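Long-range contact in protein (hdlp (histone deacetylase-like protein)) (Aquifex aeolicus, PDB 1C3P), which probably acts as a zinc-dependent deacetylase of the histone deacetylase family, and may take part in acetoin breakdown: residues A[255-260]-A[304-309]. Numbering follows the deposited sequence.
Sequences LGTDPL and RAWTLI
Thr257 lays its methyl CG2 over one face of the Trp306 indole, 3.8 Å from the centroid of the five-membered ring, in a CH-pi contact. CG2 stands anti to the carbonyl carbon, beside the backbone N, and from there it also meets Ala305 CB at 3.8 Å. Threonine suits this spot because its branched CB places a methyl 3.5 Å above the indole plane, small enough to touch ring and alanine at once. At the edge of the same indole, NE1 donates a nearly straight hydrogen bond (164°) to Leu255 O, 3.0 Å away, with the oxygen close to the ring plane. Bond and methyl together restrict how the ring can turn, and the bond satisfies a buried N-H. A phenylalanine in place of Trp306 would probably leave Leu255 O without this donor and the loop less firmly tied to the helix. Three residues on, Leu260 CD1 meets Ala305 CB at 3.8 Å, the small alanine permitting close approach. The Thr257–Leu260 type I turn carries Asp258, which binds zinc in this protein, although this model has no metal there; its carboxylate hydrogen-bonds Ala169 N and His170 ND1. The buried contact joins the loop following central strand 250-254 to helix 299-314, with helix 28-37 touching Trp306 and helix 272-286 touching Leu260.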
ATOM      1  N   LEU A 255       0.300   2.589  -2.878  1.00 14.42           N
ATOM      2  CA  LEU A 255      -1.019   2.946  -3.355  1.00 17.99           C
ATOM      3  C   LEU A 255      -2.180   2.107  -2.877  1.00 19.32           C
ATOM      4  O   LEU A 255      -2.921   1.564  -3.706  1.00 21.23           O
ATOM      5  CB  LEU A 255      -0.955   2.907  -4.889  1.00 20.68           C
ATOM      6  CG  LEU A 255       0.152   3.811  -5.428  1.00 22.90           C
ATOM      7  CD1 LEU A 255       0.554   3.408  -6.830  1.00 29.36           C
ATOM      8  CD2 LEU A 255      -0.334   5.252  -5.369  1.00 14.80           C
ATOM      9  N   GLY A 256      -2.362   1.993  -1.563  1.00 17.21           N
ATOM     10  CA  GLY A 256      -3.493   1.223  -1.067  1.00 15.64           C
ATOM     11  C   GLY A 256      -4.790   1.862  -1.548  1.00 17.31           C
ATOM     12  O   GLY A 256      -4.858   3.083  -1.711  1.00 15.62           O
ATOM     13  N   THR A 257      -5.820   1.046  -1.772  1.00 19.72           N
ATOM     14  CA  THR A 257      -7.096   1.569  -2.249  1.00 19.88           C
ATOM     15  C   THR A 257      -8.092   1.828  -1.130  1.00 20.58           C
ATOM     16  O   THR A 257      -9.230   2.211  -1.388  1.00 14.59           O
ATOM     17  CB  THR A 257      -7.752   0.616  -3.291  1.00 14.02           C
ATOM     18  OG1 THR A 257      -8.021  -0.654  -2.690  1.00 17.58           O
ATOM     19  CG2 THR A 257      -6.817   0.419  -4.484  1.00 19.67           C
ATOM     20  N   ASP A 258      -7.673   1.647   0.120  1.00 16.56           N
ATOM     21  CA  ASP A 258      -8.602   1.903   1.203  1.00 16.39           C
ATOM     22  C   ASP A 258      -9.126   3.334   1.339  1.00 21.25           C
ATOM     23  O   ASP A 258     -10.067   3.562   2.089  1.00 22.52           O
ATOM     24  CB  ASP A 258      -8.077   1.375   2.549  1.00 18.38           C
ATOM     25  CG  ASP A 258      -6.669   1.818   2.864  1.00 25.85           C
ATOM     26  OD1 ASP A 258      -6.127   2.675   2.138  1.00 22.32           O
ATOM     27  OD2 ASP A 258      -6.109   1.297   3.858  1.00 18.12           O
ATOM     28  N   PRO A 259      -8.492   4.332   0.696  1.00 18.17           N
ATOM     29  CA  PRO A 259      -9.052   5.681   0.834  1.00 21.24           C
ATOM     30  C   PRO A 259     -10.399   5.888   0.103  1.00 20.88           C
ATOM     31  O   PRO A 259     -11.084   6.883   0.324  1.00 19.25           O
ATOM     32  CB  PRO A 259      -7.938   6.575   0.273  1.00 21.18           C
ATOM     33  CG  PRO A 259      -7.281   5.676  -0.745  1.00 36.11           C
ATOM     34  CD  PRO A 259      -7.171   4.399   0.037  1.00 25.88           C
ATOM     35  N   LEU A 260     -10.788   4.941  -0.746  1.00 18.75           N
ATOM     36  CA  LEU A 260     -12.036   5.056  -1.499  1.00 22.16           C
ATOM     37  C   LEU A 260     -13.314   4.961  -0.670  1.00 24.16           C
ATOM     38  O   LEU A 260     -13.394   4.248   0.340  1.00 21.69           O
ATOM     39  CB  LEU A 260     -12.087   3.994  -2.612  1.00 20.35           C
ATOM     40  CG  LEU A 260     -10.940   4.025  -3.627  1.00 21.82           C
ATOM     41  CD1 LEU A 260     -10.939   2.742  -4.460  1.00 18.57           C
ATOM     42  CD2 LEU A 260     -11.046   5.258  -4.486  1.00 19.18           C
ATOM     43  N   ARG A 304     -11.022  -2.048  -9.713  1.00 20.12           N
ATOM     44  CA  ARG A 304     -11.153  -0.958 -10.658  1.00 18.04           C
ATOM     45  C   ARG A 304     -10.080   0.107 -10.479  1.00 21.00           C
ATOM     46  O   ARG A 304      -9.541   0.622 -11.460  1.00 19.45           O
ATOM     47  CB  ARG A 304     -12.548  -0.300 -10.552  1.00 21.09           C
ATOM     48  CG  ARG A 304     -13.762  -1.201 -10.874  1.00 24.34           C
ATOM     49  CD  ARG A 304     -15.049  -0.342 -10.939  1.00 27.09           C
ATOM     50  NE  ARG A 304     -15.126   0.539  -9.785  1.00 45.73           N
ATOM     51  CZ  ARG A 304     -15.786   1.692  -9.736  1.00 39.82           C
ATOM     52  NH1 ARG A 304     -16.463   2.150 -10.792  1.00 28.40           N
ATOM     53  NH2 ARG A 304     -15.742   2.409  -8.624  1.00 41.77           N
ATOM     54  N   ALA A 305      -9.756   0.430  -9.229  1.00 19.93           N
ATOM     55  CA  ALA A 305      -8.768   1.469  -8.967  1.00 18.70           C
ATOM     56  C   ALA A 305      -7.370   1.103  -9.421  1.00 16.46           C
ATOM     57  O   ALA A 305      -6.692   1.910 -10.060  1.00 19.49           O
ATOM     58  CB  ALA A 305      -8.776   1.847  -7.456  1.00 18.26           C
ATOM     59  N   TRP A 306      -6.912  -0.101  -9.095  1.00 21.92           N
ATOM     60  CA  TRP A 306      -5.587  -0.481  -9.547  1.00 18.99           C
ATOM     61  C   TRP A 306      -5.586  -0.641 -11.053  1.00 20.26           C
ATOM     62  O   TRP A 306      -4.549  -0.489 -11.693  1.00 21.20           O
ATOM     63  CB  TRP A 306      -5.100  -1.762  -8.872  1.00 17.96           C
ATOM     64  CG  TRP A 306      -4.542  -1.506  -7.490  1.00 21.34           C
ATOM     65  CD1 TRP A 306      -4.113  -0.313  -6.991  1.00 19.88           C
ATOM     66  CD2 TRP A 306      -4.295  -2.480  -6.473  1.00 16.55           C
ATOM     67  NE1 TRP A 306      -3.611  -0.481  -5.721  1.00 15.95           N
ATOM     68  CE2 TRP A 306      -3.710  -1.802  -5.381  1.00 19.37           C
ATOM     69  CE3 TRP A 306      -4.510  -3.863  -6.377  1.00 17.80           C
ATOM     70  CZ2 TRP A 306      -3.337  -2.463  -4.203  1.00 24.85           C
ATOM     71  CZ3 TRP A 306      -4.141  -4.520  -5.210  1.00 29.69           C
ATOM     72  CH2 TRP A 306      -3.558  -3.815  -4.136  1.00 17.04           C
ATOM     73  N   THR A 307      -6.742  -0.951 -11.626  1.00 18.60           N
ATOM     74  CA  THR A 307      -6.798  -1.078 -13.075  1.00 16.88           C
ATOM     75  C   THR A 307      -6.505   0.301 -13.669  1.00 17.47           C
ATOM     76  O   THR A 307      -5.785   0.403 -14.658  1.00 18.94           O
ATOM     77  CB  THR A 307      -8.169  -1.639 -13.537  1.00 22.05           C
ATOM     78  OG1 THR A 307      -8.228  -3.035 -13.208  1.00 21.58           O
ATOM     79  CG2 THR A 307      -8.359  -1.465 -15.043  1.00 24.86           C
ATOM     80  N   LEU A 308      -7.038   1.365 -13.065  1.00 19.97           N
ATOM     81  CA  LEU A 308      -6.746   2.712 -13.561  1.00 22.54           C
ATOM     82  C   LEU A 308      -5.235   2.967 -13.508  1.00 22.98           C
ATOM     83  O   LEU A 308      -4.643   3.553 -14.429  1.00 22.27           O
ATOM     84  CB  LEU A 308      -7.479   3.782 -12.736  1.00 21.13           C
ATOM     85  CG  LEU A 308      -9.007   3.808 -12.830  1.00 22.82           C
ATOM     86  CD1 LEU A 308      -9.581   5.005 -12.039  1.00 25.01           C
ATOM     87  CD2 LEU A 308      -9.398   3.910 -14.312  1.00 29.09           C
ATOM     88  N   ILE A 309      -4.602   2.528 -12.425  1.00 22.54           N
ATOM     89  CA  ILE A 309      -3.165   2.710 -12.288  1.00 17.09           C
ATOM     90  C   ILE A 309      -2.434   1.936 -13.380  1.00 20.84           C
ATOM     91  O   ILE A 309      -1.496   2.448 -13.991  1.00 25.20           O
ATOM     92  CB  ILE A 309      -2.642   2.192 -10.932  1.00 18.12           C
ATOM     93  CG1 ILE A 309      -3.264   2.986  -9.783  1.00 18.26           C
ATOM     94  CG2 ILE A 309      -1.126   2.291 -10.901  1.00 24.16           C
ATOM     95  CD1 ILE A 309      -2.917   4.461  -9.807  1.00 26.57           C
TER